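Local coordinates for putative transcriptional regulator, sugar-binding family (PDB 3NZE), which probably regulates transcription as a SorC-family protein, binding DNA and, in this domain, probably a sugar, at residues A[225-239]-A[247-261]. Numbering follows the deposited sequence.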
loop_
_atom_site.group_PDB
_atom_site.type_symbol
_atom_site.label_atom_id
_atom_site.label_comp_id
_atom_site.label_asym_id
_atom_site.label_seq_id
_atom_site.Cartn_x
_atom_site.Cartn_y
_atom_site.Cartn_z
ATOM N N ARG A 225 -0.950 -7.044 -11.638
ATOM C CA ARG A 225 -0.268 -7.506 -10.441
ATOM C C ARG A 225 -0.370 -6.434 -9.356
ATOM O O ARG A 225 -0.117 -5.253 -9.606
ATOM C CB ARG A 225 1.210 -7.819 -10.730
ATOM C CG ARG A 225 1.458 -8.926 -11.777
ATOM C CD ARG A 225 0.996 -10.308 -11.301
ATOM N NE ARG A 225 1.915 -10.958 -10.362
ATOM C CZ ARG A 225 2.928 -11.758 -10.711
ATOM N NH1 ARG A 225 3.180 -12.009 -11.992
ATOM N NH2 ARG A 225 3.692 -12.312 -9.776
ATOM N N ARG A 226 -0.734 -6.864 -8.151
ATOM C CA ARG A 226 -0.848 -5.969 -7.007
ATOM C C ARG A 226 0.030 -6.516 -5.889
ATOM O O ARG A 226 -0.251 -7.574 -5.323
ATOM C CB ARG A 226 -2.300 -5.859 -6.532
ATOM C CG ARG A 226 -3.190 -5.042 -7.460
ATOM C CD ARG A 226 -4.035 -5.918 -8.338
ATOM N NE ARG A 226 -4.926 -6.776 -7.555
ATOM C CZ ARG A 226 -5.700 -7.711 -8.084
ATOM N NH1 ARG A 226 -6.468 -8.461 -7.300
ATOM N NH2 ARG A 226 -5.703 -7.903 -9.395
ATOM N N ILE A 227 1.101 -5.796 -5.586
ATOM C CA ILE A 227 2.105 -6.287 -4.645
ATOM C C ILE A 227 1.866 -5.599 -3.321
ATOM O O ILE A 227 1.985 -4.377 -3.214
ATOM C CB ILE A 227 3.552 -6.004 -5.110
ATOM C CG1 ILE A 227 3.866 -6.731 -6.422
ATOM C CG2 ILE A 227 4.556 -6.484 -4.083
ATOM C CD1 ILE A 227 3.335 -6.067 -7.649
ATOM N N CYS A 228 1.517 -6.401 -2.325
ATOM C CA CYS A 228 1.129 -5.916 -1.012
ATOM C C CYS A 228 2.221 -6.266 -0.012
ATOM O O CYS A 228 2.616 -7.433 0.108
ATOM C CB CYS A 228 -0.194 -6.581 -0.616
ATOM S SG CYS A 228 -0.793 -6.105 1.010
ATOM N N VAL A 229 2.715 -5.264 0.713
ATOM C CA VAL A 229 3.853 -5.479 1.604
ATOM C C VAL A 229 3.447 -5.110 3.012
ATOM O O VAL A 229 3.017 -3.992 3.252
ATOM C CB VAL A 229 5.065 -4.619 1.217
ATOM C CG1 VAL A 229 6.235 -4.941 2.139
ATOM C CG2 VAL A 229 5.438 -4.834 -0.259
ATOM N N VAL A 230 3.584 -6.053 3.936
ATOM C CA VAL A 230 3.142 -5.849 5.308
ATOM C C VAL A 230 4.194 -6.258 6.334
ATOM O O VAL A 230 4.810 -7.303 6.207
ATOM C CB VAL A 230 1.871 -6.675 5.558
ATOM C CG1 VAL A 230 1.590 -6.794 7.044
ATOM C CG2 VAL A 230 0.700 -6.039 4.828
ATOM N N SER A 231 4.381 -5.435 7.366
ATOM C CA SER A 231 5.264 -5.805 8.473
ATOM C C SER A 231 4.683 -5.378 9.822
ATOM O O SER A 231 4.196 -4.257 9.972
ATOM C CB SER A 231 6.656 -5.199 8.284
ATOM O OG SER A 231 7.534 -5.657 9.295
ATOM N N GLY A 232 4.713 -6.281 10.794
ATOM C CA GLY A 232 4.155 -5.994 12.106
ATOM C C GLY A 232 2.880 -6.783 12.340
ATOM O O GLY A 232 1.829 -6.447 11.793
ATOM N N ALA A 233 2.977 -7.834 13.152
ATOM C CA ALA A 233 1.844 -8.718 13.421
ATOM C C ALA A 233 0.656 -8.016 14.074
ATOM O O ALA A 233 -0.481 -8.456 13.932
ATOM C CB ALA A 233 2.284 -9.901 14.277
ATOM N N SER A 234 0.912 -6.934 14.799
ATOM C CA SER A 234 -0.162 -6.235 15.492
ATOM C C SER A 234 -1.039 -5.439 14.524
ATOM O O SER A 234 -1.983 -4.767 14.941
ATOM C CB SER A 234 0.404 -5.317 16.576
ATOM O OG SER A 234 1.124 -4.247 15.995
ATOM N N LYS A 235 -0.723 -5.516 13.234
ATOM C CA LYS A 235 -1.499 -4.835 12.197
ATOM C C LYS A 235 -2.263 -5.819 11.300
ATOM O O LYS A 235 -2.641 -5.497 10.163
ATOM C CB LYS A 235 -0.581 -3.969 11.339
ATOM C CG LYS A 235 0.084 -2.836 12.110
ATOM C CD LYS A 235 0.915 -1.956 11.189
ATOM C CE LYS A 235 1.737 -0.950 11.984
ATOM N NZ LYS A 235 2.589 -0.105 11.102
ATOM N N ILE A 236 -2.497 -7.019 11.814
ATOM C CA ILE A 236 -3.086 -8.075 11.000
ATOM C C ILE A 236 -4.543 -7.806 10.613
ATOM O O ILE A 236 -5.024 -8.316 9.601
ATOM C CB ILE A 236 -2.941 -9.458 11.673
ATOM C CG1 ILE A 236 -2.484 -10.488 10.643
ATOM C CG2 ILE A 236 -4.241 -9.878 12.343
ATOM C CD1 ILE A 236 -1.230 -10.058 9.895
ATOM N N ASN A 237 -5.243 -6.996 11.402
ATOM C CA ASN A 237 -6.632 -6.667 11.084
ATOM C C ASN A 237 -6.777 -6.003 9.721
ATOM O O ASN A 237 -7.692 -6.321 8.955
ATOM C CB ASN A 237 -7.249 -5.789 12.173
ATOM C CG ASN A 237 -7.744 -6.597 13.351
ATOM O OD1 ASN A 237 -8.155 -7.750 13.195
ATOM N ND2 ASN A 237 -7.711 -6.001 14.540
ATOM N N GLY A 238 -5.857 -5.091 9.423
ATOM C CA GLY A 238 -5.851 -4.386 8.158
ATOM C C GLY A 238 -5.583 -5.344 7.011
ATOM O O GLY A 238 -6.242 -5.294 5.973
ATOM N N LEU A 239 -4.597 -6.218 7.192
ATOM C CA LEU A 239 -4.261 -7.164 6.140
ATOM C C LEU A 239 -5.425 -8.096 5.855
ATOM O O LEU A 239 -5.711 -8.397 4.699
ATOM C CB LEU A 239 -3.020 -7.983 6.510
ATOM C CG LEU A 239 -2.623 -9.035 5.470
ATOM C CD1 LEU A 239 -2.326 -8.400 4.125
ATOM C CD2 LEU A 239 -1.427 -9.835 5.957
ATOM N N LEU A 247 -7.524 -7.378 -2.747
ATOM C CA LEU A 247 -6.712 -6.305 -3.284
ATOM C C LEU A 247 -5.359 -6.767 -3.822
ATOM O O LEU A 247 -4.858 -6.188 -4.773
ATOM C CB LEU A 247 -6.544 -5.194 -2.249
ATOM C CG LEU A 247 -7.844 -4.523 -1.832
ATOM C CD1 LEU A 247 -7.519 -3.316 -0.952
ATOM C CD2 LEU A 247 -8.614 -4.079 -3.067
ATOM N N ALA A 248 -4.794 -7.828 -3.244
ATOM C CA ALA A 248 -3.428 -8.252 -3.574
ATOM C C ALA A 248 -3.404 -9.449 -4.523
ATOM O O ALA A 248 -4.320 -10.257 -4.512
ATOM C CB ALA A 248 -2.688 -8.607 -2.309
ATOM N N THR A 249 -2.363 -9.545 -5.347
ATOM C CA THR A 249 -2.066 -10.794 -6.048
ATOM C C THR A 249 -0.799 -11.434 -5.463
ATOM O O THR A 249 -0.625 -12.652 -5.509
ATOM C CB THR A 249 -1.869 -10.584 -7.570
ATOM O OG1 THR A 249 -0.841 -9.602 -7.787
ATOM C CG2 THR A 249 -3.152 -10.110 -8.221
ATOM N N ASP A 250 0.091 -10.599 -4.926
ATOM C CA ASP A 250 1.365 -11.031 -4.375
ATOM C C ASP A 250 1.549 -10.377 -3.011
ATOM O O ASP A 250 1.350 -9.177 -2.860
ATOM C CB ASP A 250 2.517 -10.624 -5.294
ATOM C CG ASP A 250 2.386 -11.215 -6.689
ATOM O OD1 ASP A 250 2.952 -12.301 -6.944
ATOM O OD2 ASP A 250 1.703 -10.602 -7.527
ATOM N N LEU A 251 1.902 -11.171 -2.018
ATOM C CA LEU A 251 2.002 -10.659 -0.656
ATOM C C LEU A 251 3.376 -10.958 -0.087
ATOM O O LEU A 251 3.871 -12.079 -0.215
ATOM C CB LEU A 251 0.922 -11.328 0.199
ATOM C CG LEU A 251 0.930 -11.099 1.708
ATOM C CD1 LEU A 251 0.590 -9.635 2.012
ATOM C CD2 LEU A 251 -0.064 -12.029 2.387
ATOM N N ILE A 252 4.004 -9.955 0.527
ATOM C CA ILE A 252 5.256 -10.155 1.252
ATOM C C ILE A 252 5.045 -9.702 2.691
ATOM O O ILE A 252 4.594 -8.580 2.926
ATOM C CB ILE A 252 6.418 -9.358 0.626
ATOM C CG1 ILE A 252 6.607 -9.743 -0.843
ATOM C CG2 ILE A 252 7.730 -9.606 1.401
ATOM C CD1 ILE A 252 5.908 -8.830 -1.796
ATOM N N LEU A 253 5.331 -10.577 3.656
ATOM C CA LEU A 253 5.101 -10.235 5.058
ATOM C C LEU A 253 6.043 -10.995 5.971
ATOM O O LEU A 253 6.625 -12.004 5.576
ATOM C CB LEU A 253 3.644 -10.494 5.463
ATOM C CG LEU A 253 3.205 -11.924 5.811
ATOM C CD1 LEU A 253 1.776 -11.925 6.342
ATOM C CD2 LEU A 253 3.316 -12.883 4.622
ATOM N N ASP A 254 6.203 -10.503 7.201
ATOM C CA ASP A 254 7.135 -11.125 8.126
ATOM C C ASP A 254 6.524 -12.372 8.749
ATOM O O ASP A 254 5.300 -12.514 8.803
ATOM C CB ASP A 254 7.528 -10.148 9.232
ATOM C CG ASP A 254 6.345 -9.730 10.079
ATOM O OD1 ASP A 254 5.509 -8.951 9.576
ATOM O OD2 ASP A 254 6.252 -10.194 11.244
ATOM N N GLU A 255 7.399 -13.244 9.234
ATOM C CA GLU A 255 7.026 -14.520 9.832
ATOM C C GLU A 255 5.962 -14.383 10.918
ATOM O O GLU A 255 4.991 -15.133 10.931
ATOM C CB GLU A 255 8.285 -15.188 10.394
ATOM C CG GLU A 255 8.071 -16.528 11.060
ATOM C CD GLU A 255 9.365 -17.085 11.630
ATOM O OE1 GLU A 255 10.448 -16.575 11.263
ATOM O OE2 GLU A 255 9.300 -18.025 12.448
ATOM N N ALA A 256 6.132 -13.431 11.832
ATOM C CA ALA A 256 5.161 -13.281 12.913
ATOM C C ALA A 256 3.769 -12.922 12.392
ATOM O O ALA A 256 2.766 -13.479 12.851
ATOM C CB ALA A 256 5.632 -12.259 13.934
ATOM N N SER A 257 3.712 -11.991 11.443
ATOM C CA SER A 257 2.447 -11.625 10.818
ATOM C C SER A 257 1.826 -12.825 10.109
ATOM O O SER A 257 0.618 -12.999 10.139
ATOM C CB SER A 257 2.630 -10.475 9.818
ATOM O OG SER A 257 3.048 -9.285 10.460
ATOM N N ALA A 258 2.652 -13.655 9.473
ATOM C CA ALA A 258 2.119 -14.801 8.732
ATOM C C ALA A 258 1.510 -15.809 9.691
ATOM O O ALA A 258 0.470 -16.403 9.403
ATOM C CB ALA A 258 3.197 -15.448 7.880
ATOM N N ARG A 259 2.152 -15.989 10.838
ATOM C CA ARG A 259 1.634 -16.911 11.846
ATOM C C ARG A 259 0.293 -16.438 12.389
ATOM O O ARG A 259 -0.603 -17.244 12.648
ATOM C CB ARG A 259 2.653 -17.101 12.974
ATOM C CG ARG A 259 3.860 -17.945 12.559
ATOM C CD ARG A 259 4.776 -18.254 13.753
ATOM N NE ARG A 259 6.125 -18.638 13.337
ATOM C CZ ARG A 259 6.435 -19.820 12.806
ATOM N NH1 ARG A 259 5.493 -20.735 12.612
ATOM N NH2 ARG A 259 7.689 -20.088 12.457
ATOM N N ARG A 260 0.155 -15.126 12.549
ATOM C CA ARG A 260 -1.100 -14.542 12.995
ATOM C C ARG A 260 -2.150 -14.760 11.917
ATOM O O ARG A 260 -3.310 -15.048 12.201
ATOM C CB ARG A 260 -0.927 -13.045 13.257
ATOM C CG ARG A 260 -1.266 -12.622 14.675
ATOM C CD ARG A 260 -1.807 -11.206 14.698
ATOM N NE ARG A 260 -2.339 -10.836 16.006
ATOM C CZ ARG A 260 -3.052 -9.738 16.236
ATOM N NH1 ARG A 260 -3.328 -8.903 15.242
ATOM N NH2 ARG A 260 -3.496 -9.478 17.460
ATOM N N LEU A 261 -1.727 -14.628 10.668
ATOM C CA LEU A 261 -2.649 -14.680 9.545
ATOM C C LEU A 261 -3.267 -16.067 9.387
ATOM O O LEU A 261 -4.411 -16.194 8.958
ATOM C CB LEU A 261 -1.944 -14.233 8.258
ATOM C CG LEU A 261 -2.813 -13.915 7.044
ATOM C CD1 LEU A 261 -3.797 -12.783 7.333
ATOM C CD2 LEU A 261 -1.951 -13.580 5.836
HETATM O O HOH W 1 5.966 -8.788 13.491
#
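R225 grips the carboxylate of D250 side-on, NE giving a nearly straight bond to OD2 (2.9 Å, 173°) and NH2 reaching OD1, both on syn sides, with the guanidinium and carboxylate planes 25° apart. OD2 also accepts a hydrogen bond from T249 OG1 on its anti side, and that hydroxyl itself accepts from R226 N at 2.8 Å. T249 OG1 can do both because chi1 of 56° sets it between its own backbone N and carbonyl carbon, leaving CG2 over one face of the R226 guanidinium. Without the carboxylate, as with an alanine at D250, the R225 guanidinium would probably lose its charged mate and be free to turn, and the T249 hydroxyl would lose its acceptor. R226 O is shared by T249 N and D250 N, while R226 NE donates to L247 O at 2.8 Å from above the carbonyl plane; V223 O and G246 O take NH2 and NH1. From here the strands run parallel, D250 O, C228 O and I252 O accepting in turn from C228 N, I252 N and V230 N. At the end of strand 250-254, D254 OD1 receives G232 N (3.0 Å) and S257 OG (2.6 Å) from opposite faces of its plane. D254 is the N-cap of helix 255-261, its OD2 accepting from S257 N and from a water that in turn accepts from A233 N. On the face bearing C228, L239 CD1 meets L251 CD1 tip to tip at 3.8 Å, and CD2 packs on L253 and L261. The segments carry both parallel strands and the start of the connecting helix 236-244 of a beta-alpha-beta unit in the probable sugar-binding domain, with helix 255-261 following. Strand 225-230 pairs onward with strand 153-160 and strand 250-254 with strand 23-27; helix 35-50 packs against V229 and D254, and helix 9-20 against L261.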